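Local coordinates for protein Obg-like ATPase 1 (Schizosaccharomyces pombe, PDB 1NI3) that hydrolyses ATP, and GTP less efficiently, as a magnesium-dependent member of the YchF/OLA1 GTPases that negatively regulates the G2/M transition of the cell cycle, at residues Thr35-Arg38 with Ala39-Ser43; Leu294-Ile297 with Ile298-Tyr302; Phe269-Arg272 with Leu273-Phe276; Asn232-Glu235 with Arg236-Leu239. All coordinates share one frame; numbering follows the deposited sequence.

Interaction 1 of 4, residues Thr35-Arg38 with Ala39-Ser43; sequences TFFR and AITKS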
ATOM      1  N   THR A  35       9.192   7.763 -14.591  1.00 47.80           N
ATOM      2  CA  THR A  35      10.055   8.742 -13.953  1.00 48.02           C
ATOM      3  C   THR A  35       9.816   8.759 -12.447  1.00 46.41           C
ATOM      4  O   THR A  35      10.748   9.013 -11.691  1.00 46.90           O
ATOM      5  CB  THR A  35       9.820  10.139 -14.530  1.00 48.08           C
ATOM      6  OG1 THR A  35       8.524  10.183 -15.146  1.00 48.52           O
ATOM      7  CG2 THR A  35      10.886  10.463 -15.563  1.00 49.51           C
ATOM      8  N   PHE A  36       8.580   8.476 -12.024  1.00 44.63           N
ATOM      9  CA  PHE A  36       8.239   8.441 -10.609  1.00 41.63           C
ATOM     10  C   PHE A  36       8.944   7.271  -9.963  1.00 42.15           C
ATOM     11  O   PHE A  36       9.512   7.396  -8.875  1.00 42.96           O
ATOM     12  CB  PHE A  36       6.728   8.293 -10.411  1.00 38.66           C
ATOM     13  CG  PHE A  36       6.321   8.209  -8.961  1.00 35.24           C
ATOM     14  CD1 PHE A  36       6.760   9.167  -8.050  1.00 34.77           C
ATOM     15  CD2 PHE A  36       5.518   7.165  -8.497  1.00 34.14           C
ATOM     16  CE1 PHE A  36       6.421   9.073  -6.679  1.00 33.90           C
ATOM     17  CE2 PHE A  36       5.169   7.057  -7.131  1.00 30.81           C
ATOM     18  CZ  PHE A  36       5.614   8.015  -6.225  1.00 29.84           C
ATOM     19  N   PHE A  37       8.903   6.134 -10.645  1.00 40.54           N
ATOM     20  CA  PHE A  37       9.547   4.929 -10.147  1.00 40.73           C
ATOM     21  C   PHE A  37      11.059   5.121 -10.037  1.00 43.79           C
ATOM     22  O   PHE A  37      11.645   4.923  -8.968  1.00 43.30           O
ATOM     23  CB  PHE A  37       9.264   3.755 -11.075  1.00 35.12           C
ATOM     24  CG  PHE A  37       9.790   2.460 -10.570  1.00 30.45           C
ATOM     25  CD1 PHE A  37       9.099   1.746  -9.602  1.00 33.04           C
ATOM     26  CD2 PHE A  37      11.003   1.972 -11.022  1.00 27.89           C
ATOM     27  CE1 PHE A  37       9.613   0.554  -9.090  1.00 35.14           C
ATOM     28  CE2 PHE A  37      11.525   0.788 -10.521  1.00 28.55           C
ATOM     29  CZ  PHE A  37      10.829   0.081  -9.551  1.00 33.24           C
ATOM     30  N   ARG A  38      11.687   5.521 -11.140  1.00 46.48           N
ATOM     31  CA  ARG A  38      13.129   5.735 -11.134  1.00 49.41           C
ATOM     32  C   ARG A  38      13.511   6.701 -10.015  1.00 45.53           C
ATOM     33  O   ARG A  38      14.586   6.590  -9.429  1.00 45.23           O
ATOM     34  CB  ARG A  38      13.605   6.270 -12.491  1.00 55.40           C
ATOM     35  CG  ARG A  38      15.131   6.243 -12.657  1.00 64.80           C
ATOM     36  CD  ARG A  38      15.601   7.026 -13.878  1.00 70.17           C
ATOM     37  NE  ARG A  38      15.192   6.392 -15.128  1.00 78.57           N
ATOM     38  CZ  ARG A  38      15.746   5.290 -15.629  1.00 82.21           C
ATOM     39  NH1 ARG A  38      16.744   4.694 -14.987  1.00 85.38           N
ATOM     40  NH2 ARG A  38      15.307   4.782 -16.775  1.00 84.08           N
ATOM     41  N   ALA A  39      12.624   7.648  -9.727  1.00 42.31           N
ATOM     42  CA  ALA A  39      12.841   8.642  -8.666  1.00 39.36           C
ATOM     43  C   ALA A  39      12.908   7.946  -7.309  1.00 38.30           C
ATOM     44  O   ALA A  39      13.834   8.161  -6.519  1.00 35.83           O
ATOM     45  CB  ALA A  39      11.703   9.650  -8.659  1.00 37.49           C
ATOM     46  N   ILE A  40      11.894   7.132  -7.037  1.00 33.84           N
ATOM     47  CA  ILE A  40      11.829   6.389  -5.797  1.00 31.71           C
ATOM     48  C   ILE A  40      13.120   5.593  -5.646  1.00 30.80           C
ATOM     49  O   ILE A  40      13.836   5.731  -4.663  1.00 33.81           O
ATOM     50  CB  ILE A  40      10.639   5.422  -5.809  1.00 30.08           C
ATOM     51  CG1 ILE A  40       9.336   6.197  -5.855  1.00 30.30           C
ATOM     52  CG2 ILE A  40      10.682   4.554  -4.589  1.00 28.52           C
ATOM     53  CD1 ILE A  40       8.131   5.299  -5.967  1.00 28.93           C
ATOM     54  N   THR A  41      13.400   4.758  -6.632  1.00 31.73           N
ATOM     55  CA  THR A  41      14.592   3.919  -6.644  1.00 32.24           C
ATOM     56  C   THR A  41      15.871   4.731  -6.439  1.00 33.92           C
ATOM     57  O   THR A  41      16.877   4.213  -5.955  1.00 29.14           O
ATOM     58  CB  THR A  41      14.720   3.205  -7.986  1.00 32.78           C
ATOM     59  OG1 THR A  41      14.878   4.177  -9.031  1.00 31.78           O
ATOM     60  CG2 THR A  41      13.461   2.394  -8.272  1.00 30.00           C
ATOM     61  N   LYS A  42      15.825   6.006  -6.816  1.00 37.07           N
ATOM     62  CA  LYS A  42      16.981   6.904  -6.717  1.00 42.77           C
ATOM     63  C   LYS A  42      17.154   7.693  -5.412  1.00 43.46           C
ATOM     64  O   LYS A  42      18.262   8.114  -5.099  1.00 43.15           O
ATOM     65  CB  LYS A  42      16.949   7.882  -7.899  1.00 45.49           C
ATOM     66  CG  LYS A  42      18.327   8.217  -8.479  1.00 52.40           C
ATOM     67  CD  LYS A  42      18.966   7.009  -9.183  1.00 59.29           C
ATOM     68  CE  LYS A  42      20.313   7.355  -9.851  1.00 63.32           C
ATOM     69  NZ  LYS A  42      21.007   6.188 -10.503  1.00 63.64           N
ATOM     70  N   SER A  43      16.072   7.906  -4.668  1.00 44.54           N
ATOM     71  CA  SER A  43      16.142   8.662  -3.422  1.00 46.04           C
ATOM     72  C   SER A  43      16.817   7.850  -2.331  1.00 47.02           C
ATOM     73  O   SER A  43      17.264   6.728  -2.566  1.00 44.93           O
ATOM     74  CB  SER A  43      14.749   9.015  -2.942  1.00 46.88           C
ATOM     75  OG  SER A  43      14.011   7.831  -2.734  1.00 47.69           O
TER
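Two phenyl rings, Phe36 and Phe37, each carry an aliphatic group from four residues further along helix 33-42. Ile40 CD1 lies over one face of the Phe36 ring, displaced toward its rim, and comes within 3.6 Å of CE2. The Phe36 ring leaves with CG opposite the backbone N (chi1 178°), while Ile40 CG1 lies beside its own backbone N and the chain is extended from there, which brings CD1 back onto the ring. Phe37 repeats the CH-pi contact with Thr41, whose CG2 sits 3.8 Å from the ring centroid and again nearer the rim. One torsion of Thr41 serves two purposes: with chi1 at 63° the methyl goes over the ring and OG1 turns back to donate to Arg38 O. That bond is modelled very short, and at this resolution its exact length means little. Among the main-chain bonds, Ile40 N to Phe36 O (3.0 Å) and Thr41 N to Phe37 O (2.9 Å) are well aligned, whereas Lys42 N to Arg38 O is weak. At the far end Ser43 OG donates to Ile40 O at 2.9 Å, in the carbonyl plane on a lone pair. With an alanine in place of Phe36 the ring is gone, which would probably leave Ile40 CD1 without its platform and open a gap toward Val267 and Ile297. The helix grows out of the P-loop, whose last residues form its first turn; Phe37, Ile40 and Thr41 pack on strand 60-65, Thr35, Phe36 and Ala39 touch helix 267-273, and Phe36 and Ser43 meet helix 294-304.

Interaction 2 of 4, residues Leu294-Ile297 with Ile298-Tyr302; sequences LPKI and IVTGY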
ATOM      1  N   LEU A 294       7.548  11.947  -0.844  1.00 38.09           N
ATOM      2  CA  LEU A 294       7.837  10.521  -0.748  1.00 36.73           C
ATOM      3  C   LEU A 294       7.413   9.975   0.600  1.00 35.50           C
ATOM      4  O   LEU A 294       6.490   9.171   0.672  1.00 36.16           O
ATOM      5  CB  LEU A 294       9.328  10.235  -0.953  1.00 38.09           C
ATOM      6  CG  LEU A 294       9.726  10.363  -2.416  1.00 40.39           C
ATOM      7  CD1 LEU A 294      11.171   9.956  -2.618  1.00 40.35           C
ATOM      8  CD2 LEU A 294       8.798   9.481  -3.237  1.00 41.39           C
ATOM      9  N   PRO A 295       8.053  10.442   1.685  1.00 34.82           N
ATOM     10  CA  PRO A 295       7.693   9.946   3.010  1.00 30.37           C
ATOM     11  C   PRO A 295       6.189   9.801   3.114  1.00 28.73           C
ATOM     12  O   PRO A 295       5.701   8.710   3.345  1.00 29.73           O
ATOM     13  CB  PRO A 295       8.277  10.998   3.934  1.00 30.71           C
ATOM     14  CG  PRO A 295       8.231  12.245   3.089  1.00 33.52           C
ATOM     15  CD  PRO A 295       8.733  11.748   1.781  1.00 31.76           C
ATOM     16  N   LYS A 296       5.454  10.887   2.924  1.00 27.19           N
ATOM     17  CA  LYS A 296       4.000  10.817   2.996  1.00 29.39           C
ATOM     18  C   LYS A 296       3.462   9.711   2.097  1.00 32.77           C
ATOM     19  O   LYS A 296       2.675   8.878   2.552  1.00 36.45           O
ATOM     20  CB  LYS A 296       3.369  12.130   2.560  1.00 32.38           C
ATOM     21  CG  LYS A 296       1.864  12.077   2.396  1.00 32.82           C
ATOM     22  CD  LYS A 296       1.174  11.903   3.739  1.00 42.66           C
ATOM     23  CE  LYS A 296      -0.342  12.146   3.663  1.00 46.92           C
ATOM     24  NZ  LYS A 296      -0.728  13.581   3.391  1.00 46.64           N
ATOM     25  N   ILE A 297       3.862   9.690   0.826  1.00 31.68           N
ATOM     26  CA  ILE A 297       3.369   8.641  -0.062  1.00 32.33           C
ATOM     27  C   ILE A 297       3.607   7.254   0.543  1.00 32.88           C
ATOM     28  O   ILE A 297       2.649   6.520   0.807  1.00 28.97           O
ATOM     29  CB  ILE A 297       4.038   8.724  -1.441  1.00 34.21           C
ATOM     30  CG1 ILE A 297       3.541   9.968  -2.192  1.00 34.91           C
ATOM     31  CG2 ILE A 297       3.725   7.465  -2.256  1.00 31.75           C
ATOM     32  CD1 ILE A 297       4.245  10.244  -3.477  1.00 34.03           C
ATOM     33  N   ILE A 298       4.869   6.889   0.755  1.00 31.20           N
ATOM     34  CA  ILE A 298       5.158   5.579   1.315  1.00 31.75           C
ATOM     35  C   ILE A 298       4.371   5.235   2.575  1.00 30.54           C
ATOM     36  O   ILE A 298       3.815   4.139   2.693  1.00 27.22           O
ATOM     37  CB  ILE A 298       6.675   5.405   1.593  1.00 33.92           C
ATOM     38  CG1 ILE A 298       7.392   5.034   0.293  1.00 37.45           C
ATOM     39  CG2 ILE A 298       6.922   4.290   2.608  1.00 36.59           C
ATOM     40  CD1 ILE A 298       7.424   6.146  -0.695  1.00 43.82           C
ATOM     41  N   VAL A 299       4.304   6.161   3.518  1.00 31.75           N
ATOM     42  CA  VAL A 299       3.565   5.865   4.735  1.00 30.78           C
ATOM     43  C   VAL A 299       2.136   5.522   4.367  1.00 31.34           C
ATOM     44  O   VAL A 299       1.611   4.489   4.799  1.00 32.50           O
ATOM     45  CB  VAL A 299       3.524   7.042   5.685  1.00 28.50           C
ATOM     46  CG1 VAL A 299       2.590   6.735   6.821  1.00 29.29           C
ATOM     47  CG2 VAL A 299       4.916   7.329   6.213  1.00 29.36           C
ATOM     48  N   THR A 300       1.502   6.383   3.574  1.00 31.15           N
ATOM     49  CA  THR A 300       0.129   6.129   3.178  1.00 33.88           C
ATOM     50  C   THR A 300      -0.029   4.725   2.594  1.00 34.33           C
ATOM     51  O   THR A 300      -1.027   4.045   2.845  1.00 30.00           O
ATOM     52  CB  THR A 300      -0.337   7.144   2.137  1.00 36.65           C
ATOM     53  OG1 THR A 300      -0.026   8.474   2.575  1.00 37.49           O
ATOM     54  CG2 THR A 300      -1.837   7.027   1.926  1.00 37.76           C
ATOM     55  N   GLY A 301       0.971   4.297   1.828  1.00 37.11           N
ATOM     56  CA  GLY A 301       0.927   2.977   1.229  1.00 37.11           C
ATOM     57  C   GLY A 301       1.038   1.914   2.305  1.00 37.50           C
ATOM     58  O   GLY A 301       0.157   1.049   2.445  1.00 37.73           O
ATOM     59  N   TYR A 302       2.126   1.980   3.065  1.00 34.82           N
ATOM     60  CA  TYR A 302       2.357   1.048   4.151  1.00 33.28           C
ATOM     61  C   TYR A 302       1.104   0.904   5.011  1.00 32.66           C
ATOM     62  O   TYR A 302       0.713  -0.198   5.363  1.00 32.81           O
ATOM     63  CB  TYR A 302       3.509   1.545   5.011  1.00 34.18           C
ATOM     64  CG  TYR A 302       4.024   0.518   5.992  1.00 35.59           C
ATOM     65  CD1 TYR A 302       4.980  -0.412   5.611  1.00 37.60           C
ATOM     66  CD2 TYR A 302       3.596   0.515   7.308  1.00 37.38           C
ATOM     67  CE1 TYR A 302       5.513  -1.309   6.519  1.00 38.43           C
ATOM     68  CE2 TYR A 302       4.105  -0.382   8.228  1.00 39.32           C
ATOM     69  CZ  TYR A 302       5.072  -1.289   7.832  1.00 40.44           C
ATOM     70  OH  TYR A 302       5.624  -2.138   8.756  1.00 44.79           O
TER
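Thr300 and Lys296 meet one turn apart through both main chain and side chain. Lys296 O takes the amide of Thr300 at 2.9 Å, and also its hydroxyl, with OG1 2.7 Å away and 42° out of the carbonyl plane. Thr300 OG1 reaches that oxygen because it lies beside its own backbone N (chi1 -49°). The lysine's methylene chain, bent at chi2, slants past the same hydroxyl, with CD 3.8 Å from OG1. On another side of the helix Ile298 folds its CD1 back over the preceding turn, 3.4 Å from Leu294 O, while its approach to Leu294 CD2 is looser at 4.4 Å. Val299 CG2 lies near Pro295 O, which also accepts the amide of Val299 in a nearly straight bond of 2.9 Å. Further out, Ser292 OG bonds to Leu294 N at the start of the helix, and Ile297 O has two partners, Gly301 N within the helix and the hydroxyl of Tyr120. Next in the chain, Tyr302 OH bonds to Thr322 OG1. Helix 294-304 thus lies across the central sheet: Ile297 and Thr300 pack on strands 227-232 and 262-265, Lys296 touches the latter, and Ile298 and Tyr302 meet strand 60-65.

Interaction 3 of 4, residues Phe269-Arg272 with Leu273-Phe276; sequences FEER and LTNF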
ATOM      1  N   PHE A 269       9.916  17.367  -9.444  1.00 37.45           N
ATOM      2  CA  PHE A 269      10.558  17.909  -8.255  1.00 36.52           C
ATOM      3  C   PHE A 269      11.192  16.816  -7.426  1.00 37.22           C
ATOM      4  O   PHE A 269      12.334  16.958  -6.977  1.00 36.84           O
ATOM      5  CB  PHE A 269       9.548  18.628  -7.361  1.00 37.91           C
ATOM      6  CG  PHE A 269      10.154  19.156  -6.093  1.00 38.82           C
ATOM      7  CD1 PHE A 269      11.115  20.152  -6.142  1.00 40.77           C
ATOM      8  CD2 PHE A 269       9.807  18.629  -4.855  1.00 39.31           C
ATOM      9  CE1 PHE A 269      11.755  20.586  -4.979  1.00 41.09           C
ATOM     10  CE2 PHE A 269      10.444  19.061  -3.685  1.00 39.85           C
ATOM     11  CZ  PHE A 269      11.409  20.047  -3.747  1.00 40.26           C
ATOM     12  N   GLU A 270      10.441  15.740  -7.191  1.00 36.21           N
ATOM     13  CA  GLU A 270      10.966  14.640  -6.400  1.00 39.06           C
ATOM     14  C   GLU A 270      12.280  14.230  -7.037  1.00 41.74           C
ATOM     15  O   GLU A 270      13.313  14.163  -6.370  1.00 43.43           O
ATOM     16  CB  GLU A 270       9.988  13.465  -6.378  1.00 38.27           C
ATOM     17  CG  GLU A 270       8.703  13.688  -5.582  1.00 39.32           C
ATOM     18  CD  GLU A 270       8.951  14.020  -4.118  1.00 40.31           C
ATOM     19  OE1 GLU A 270       9.819  13.377  -3.484  1.00 40.12           O
ATOM     20  OE2 GLU A 270       8.253  14.916  -3.598  1.00 39.36           O
ATOM     21  N   GLU A 271      12.232  13.983  -8.344  1.00 42.74           N
ATOM     22  CA  GLU A 271      13.420  13.591  -9.081  1.00 42.45           C
ATOM     23  C   GLU A 271      14.591  14.513  -8.779  1.00 38.51           C
ATOM     24  O   GLU A 271      15.646  14.070  -8.325  1.00 34.67           O
ATOM     25  CB  GLU A 271      13.137  13.581 -10.591  1.00 47.23           C
ATOM     26  CG  GLU A 271      14.365  13.318 -11.454  1.00 54.15           C
ATOM     27  CD  GLU A 271      15.040  12.003 -11.131  1.00 61.96           C
ATOM     28  OE1 GLU A 271      14.404  10.944 -11.337  1.00 67.05           O
ATOM     29  OE2 GLU A 271      16.202  12.023 -10.658  1.00 67.38           O
ATOM     30  N   ARG A 272      14.395  15.806  -9.012  1.00 36.58           N
ATOM     31  CA  ARG A 272      15.469  16.776  -8.780  1.00 38.91           C
ATOM     32  C   ARG A 272      16.019  16.732  -7.363  1.00 39.29           C
ATOM     33  O   ARG A 272      17.203  16.967  -7.148  1.00 41.43           O
ATOM     34  CB  ARG A 272      15.030  18.224  -9.104  1.00 34.32           C
ATOM     35  CG  ARG A 272      16.227  19.175  -9.179  1.00 32.59           C
ATOM     36  CD  ARG A 272      15.906  20.580  -9.717  1.00 33.88           C
ATOM     37  NE  ARG A 272      15.666  21.552  -8.655  1.00 31.61           N
ATOM     38  CZ  ARG A 272      14.521  21.662  -8.003  1.00 32.60           C
ATOM     39  NH1 ARG A 272      13.525  20.860  -8.322  1.00 34.48           N
ATOM     40  NH2 ARG A 272      14.377  22.552  -7.030  1.00 29.83           N
ATOM     41  N   LEU A 273      15.170  16.409  -6.395  1.00 40.71           N
ATOM     42  CA  LEU A 273      15.616  16.367  -5.012  1.00 39.56           C
ATOM     43  C   LEU A 273      16.623  15.251  -4.734  1.00 38.18           C
ATOM     44  O   LEU A 273      17.484  15.377  -3.861  1.00 36.33           O
ATOM     45  CB  LEU A 273      14.407  16.261  -4.076  1.00 38.12           C
ATOM     46  CG  LEU A 273      14.390  17.162  -2.832  1.00 37.06           C
ATOM     47  CD1 LEU A 273      14.799  18.599  -3.165  1.00 38.49           C
ATOM     48  CD2 LEU A 273      12.987  17.135  -2.264  1.00 36.85           C
ATOM     49  N   THR A 274      16.533  14.170  -5.493  1.00 37.19           N
ATOM     50  CA  THR A 274      17.447  13.053  -5.300  1.00 38.84           C
ATOM     51  C   THR A 274      18.873  13.476  -5.605  1.00 40.56           C
ATOM     52  O   THR A 274      19.809  12.746  -5.314  1.00 41.42           O
ATOM     53  CB  THR A 274      17.091  11.843  -6.208  1.00 39.77           C
ATOM     54  OG1 THR A 274      17.260  12.204  -7.587  1.00 42.36           O
ATOM     55  CG2 THR A 274      15.640  11.422  -5.988  1.00 38.86           C
ATOM     56  N   ASN A 275      19.052  14.655  -6.193  1.00 43.14           N
ATOM     57  CA  ASN A 275      20.408  15.111  -6.523  1.00 48.33           C
ATOM     58  C   ASN A 275      21.029  15.791  -5.331  1.00 50.98           C
ATOM     59  O   ASN A 275      22.168  16.249  -5.373  1.00 52.10           O
ATOM     60  CB  ASN A 275      20.386  16.093  -7.691  1.00 48.99           C
ATOM     61  CG  ASN A 275      19.778  15.496  -8.925  1.00 48.19           C
ATOM     62  OD1 ASN A 275      20.248  14.477  -9.419  1.00 49.12           O
ATOM     63  ND2 ASN A 275      18.729  16.124  -9.437  1.00 50.98           N
ATOM     64  N   PHE A 276      20.262  15.871  -4.261  1.00 54.81           N
ATOM     65  CA  PHE A 276      20.753  16.512  -3.068  1.00 56.43           C
ATOM     66  C   PHE A 276      20.958  15.504  -1.966  1.00 57.97           C
ATOM     67  O   PHE A 276      20.289  14.470  -1.908  1.00 55.31           O
ATOM     68  CB  PHE A 276      19.768  17.582  -2.629  1.00 55.96           C
ATOM     69  CG  PHE A 276      19.771  18.795  -3.505  1.00 55.50           C
ATOM     70  CD1 PHE A 276      18.595  19.491  -3.756  1.00 54.38           C
ATOM     71  CD2 PHE A 276      20.959  19.264  -4.051  1.00 57.28           C
ATOM     72  CE1 PHE A 276      18.592  20.652  -4.521  1.00 54.01           C
ATOM     73  CE2 PHE A 276      20.974  20.422  -4.817  1.00 60.41           C
ATOM     74  CZ  PHE A 276      19.774  21.117  -5.057  1.00 58.74           C
TER
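Glu271 O is gripped twice by Thr274. The hydroxyl OG1 donates in the carbonyl plane at 2.6 Å, and the amide N comes from 52° above that plane at 3.0 Å. A chi1 of 65° sets the Thr274 hydroxyl between its own N and carbonyl carbon, from where it reaches back to the previous turn. With a valine here the hydroxyl is lost, and Glu271 O would probably be left relying on the amide alone, with a methyl facing it. The next carbonyl, Arg272 O, receives a weak bond from Asn275 ND2 at 2.9 Å, the asparagine side chain crossing that of the arginine at about a right angle. The arginine's charged end turns to other partners, in salt bridges with Glu235 and Glu284. On the apolar side Leu273 puts both methyls against the outer part of the Phe269 ring, CD2 lying 3.5 Å from CE2, and Leu273 N bonds back to Phe269 O at 2.9 Å. The carboxylate of Glu270 is taken up by Ser292 OG and Met293 N. Phe276 N to Leu273 O, 2.8 Å, closes a type I beta turn at the C-terminal end of helix 267-273, leading on to helix 278-287 of the G domain.

Interaction 4 of 4, residues Asn232-Glu235 with Arg236-Leu239; sequences NMSE and RDFL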
ATOM      1  N   ASN A 232       0.259  14.118 -10.123  1.00 46.78           N
ATOM      2  CA  ASN A 232       1.549  14.628 -10.565  1.00 45.43           C
ATOM      3  C   ASN A 232       1.428  15.928 -11.350  1.00 47.47           C
ATOM      4  O   ASN A 232       0.826  15.951 -12.414  1.00 47.91           O
ATOM      5  CB  ASN A 232       2.257  13.575 -11.428  1.00 44.63           C
ATOM      6  CG  ASN A 232       3.623  14.023 -11.883  1.00 45.54           C
ATOM      7  OD1 ASN A 232       4.339  14.682 -11.139  1.00 50.70           O
ATOM      8  ND2 ASN A 232       4.007  13.646 -13.099  1.00 42.14           N
HETATM    9  N   MSE A 233       1.998  17.006 -10.819  1.00 51.39           N
HETATM   10  CA  MSE A 233       1.988  18.307 -11.482  1.00 53.58           C
HETATM   11  C   MSE A 233       3.429  18.839 -11.587  1.00 53.67           C
HETATM   12  O   MSE A 233       4.356  18.223 -11.066  1.00 52.33           O
HETATM   13  CB  MSE A 233       1.142  19.254 -10.675  1.00 56.76           C
HETATM   14  CG  MSE A 233       1.705  19.525  -9.315  1.00 62.95           C
HETATM   15 SE   MSE A 233       0.408  20.537  -8.279  1.00 68.85          SE
HETATM   16  CE  MSE A 233       0.418  19.842  -6.598  1.00 69.07           C
ATOM     17  N   SER A 234       3.603  19.986 -12.245  1.00 51.46           N
ATOM     18  CA  SER A 234       4.925  20.594 -12.440  1.00 47.70           C
ATOM     19  C   SER A 234       5.550  21.155 -11.165  1.00 47.41           C
ATOM     20  O   SER A 234       4.836  21.599 -10.255  1.00 48.66           O
ATOM     21  CB  SER A 234       4.837  21.725 -13.449  1.00 48.40           C
ATOM     22  OG  SER A 234       3.971  22.755 -13.026  1.00 44.78           O
ATOM     23  N   GLU A 235       6.882  21.157 -11.102  1.00 44.77           N
ATOM     24  CA  GLU A 235       7.562  21.669  -9.926  1.00 43.13           C
ATOM     25  C   GLU A 235       6.978  23.028  -9.609  1.00 46.18           C
ATOM     26  O   GLU A 235       6.628  23.311  -8.465  1.00 49.46           O
ATOM     27  CB  GLU A 235       9.069  21.798 -10.161  1.00 38.72           C
ATOM     28  CG  GLU A 235       9.821  21.936  -8.843  1.00 40.93           C
ATOM     29  CD  GLU A 235      11.305  22.171  -9.012  1.00 46.86           C
ATOM     30  OE1 GLU A 235      11.914  21.512  -9.881  1.00 48.55           O
ATOM     31  OE2 GLU A 235      11.873  23.006  -8.271  1.00 47.51           O
ATOM     32  N   ARG A 236       6.862  23.858 -10.641  1.00 48.80           N
ATOM     33  CA  ARG A 236       6.305  25.204 -10.515  1.00 49.03           C
ATOM     34  C   ARG A 236       4.938  25.145  -9.802  1.00 49.53           C
ATOM     35  O   ARG A 236       4.757  25.770  -8.763  1.00 47.84           O
ATOM     36  CB  ARG A 236       6.172  25.817 -11.920  1.00 49.91           C
ATOM     37  CG  ARG A 236       5.698  27.260 -11.976  1.00 52.88           C
ATOM     38  CD  ARG A 236       5.374  27.675 -13.410  1.00 52.80           C
ATOM     39  NE  ARG A 236       4.767  28.998 -13.468  1.00 52.29           N
ATOM     40  CZ  ARG A 236       5.401  30.108 -13.101  1.00 54.36           C
ATOM     41  NH1 ARG A 236       6.659  30.048 -12.663  1.00 53.93           N
ATOM     42  NH2 ARG A 236       4.768  31.271 -13.134  1.00 55.11           N
ATOM     43  N   ASP A 237       3.988  24.383 -10.336  1.00 49.14           N
ATOM     44  CA  ASP A 237       2.695  24.305  -9.674  1.00 51.96           C
ATOM     45  C   ASP A 237       2.791  23.797  -8.247  1.00 53.15           C
ATOM     46  O   ASP A 237       2.107  24.302  -7.347  1.00 53.06           O
ATOM     47  CB  ASP A 237       1.730  23.411 -10.438  1.00 53.49           C
ATOM     48  CG  ASP A 237       1.101  24.115 -11.603  1.00 56.77           C
ATOM     49  OD1 ASP A 237       0.607  25.252 -11.413  1.00 59.35           O
ATOM     50  OD2 ASP A 237       1.085  23.524 -12.704  1.00 59.32           O
ATOM     51  N   PHE A 238       3.621  22.779  -8.042  1.00 52.80           N
ATOM     52  CA  PHE A 238       3.789  22.180  -6.715  1.00 50.31           C
ATOM     53  C   PHE A 238       4.441  23.123  -5.711  1.00 49.60           C
ATOM     54  O   PHE A 238       4.106  23.093  -4.530  1.00 49.02           O
ATOM     55  CB  PHE A 238       4.632  20.901  -6.806  1.00 49.29           C
ATOM     56  CG  PHE A 238       4.912  20.250  -5.471  1.00 48.81           C
ATOM     57  CD1 PHE A 238       3.863  19.791  -4.676  1.00 46.44           C
ATOM     58  CD2 PHE A 238       6.219  20.111  -5.001  1.00 48.14           C
ATOM     59  CE1 PHE A 238       4.108  19.197  -3.429  1.00 42.00           C
ATOM     60  CE2 PHE A 238       6.473  19.517  -3.752  1.00 43.40           C
ATOM     61  CZ  PHE A 238       5.413  19.064  -2.970  1.00 40.35           C
ATOM     62  N   LEU A 239       5.369  23.958  -6.167  1.00 49.96           N
ATOM     63  CA  LEU A 239       6.034  24.878  -5.260  1.00 50.23           C
ATOM     64  C   LEU A 239       5.184  26.100  -4.935  1.00 54.00           C
ATOM     65  O   LEU A 239       5.605  26.954  -4.161  1.00 57.57           O
ATOM     66  CB  LEU A 239       7.384  25.317  -5.834  1.00 45.01           C
ATOM     67  CG  LEU A 239       8.500  24.269  -5.848  1.00 41.70           C
ATOM     68  CD1 LEU A 239       9.812  24.881  -6.350  1.00 39.65           C
ATOM     69  CD2 LEU A 239       8.677  23.721  -4.439  1.00 41.32           C
TER
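A chi1 of 61° places Ser234 OG between its own backbone N and carbonyl carbon, directed at Asp237, whose CG lies beside its own N (chi1 -80°). OG accepts from Asp237 N at 3.1 Å, nearly straight, and donates to Asp237 OD2 at 3.0 Å, meeting it from above the carboxylate plane. Ser234 is therefore a classical N-cap for helix 235-238, and Phe238 N to Ser234 O (2.8 Å) completes the first turn. Met233, present as selenomethionine, runs alongside the first turn: SE is 3.8 Å from Asp237 CB, and CE meets the Phe238 ring at its edge, in plane, 3.9 Å from CD1. Glu235 and Leu239 run side by side, Leu239 CD1 lying 3.9 Å from Glu235 CG. The glutamate's carboxylate turns to Arg272, and Asp237 OD1 forms a salt bridge with Arg240. Asn232 to Glu235 stand where GTPases carry the Asn-Lys-x-Asp base-recognition motif (G4), and Asn232 ND2 bonds to Val31 O of the P-loop. Met233 is a predicted ATP contact. Here the sequence is Asn-Met-Ser-Glu, with a glutamate where the base-binding aspartate usually stands, a departure consistent with the enzyme's preference for ATP over GTP.

Interaction 3 lies between interactions 1 and 4, its centre about 9 Å from that of interaction 1 and about 13 Å from that of interaction 4. Toward interaction 4 Phe269 CD2 is 3.6 Å from Phe238 CE2, beside the Arg272-Glu235 salt bridge; toward interaction 1 Thr274 CG2 is 3.8 Å from Ala39 O. Interaction 2 backs onto interaction 1, where Phe36 CZ is 3.8 Å from Ile297 CD1. Interactions 1 and 4 do not touch, yet both probably border the nucleotide site: the Thr35 side chain, in the predicted ATP-binding P-loop, is about 5 Å from a bound sulfate, and Met233 in 232-239 is predicted to contact ATP. Interaction 2 stands further back, Ile297's side chain about 11 Å from that of Met233.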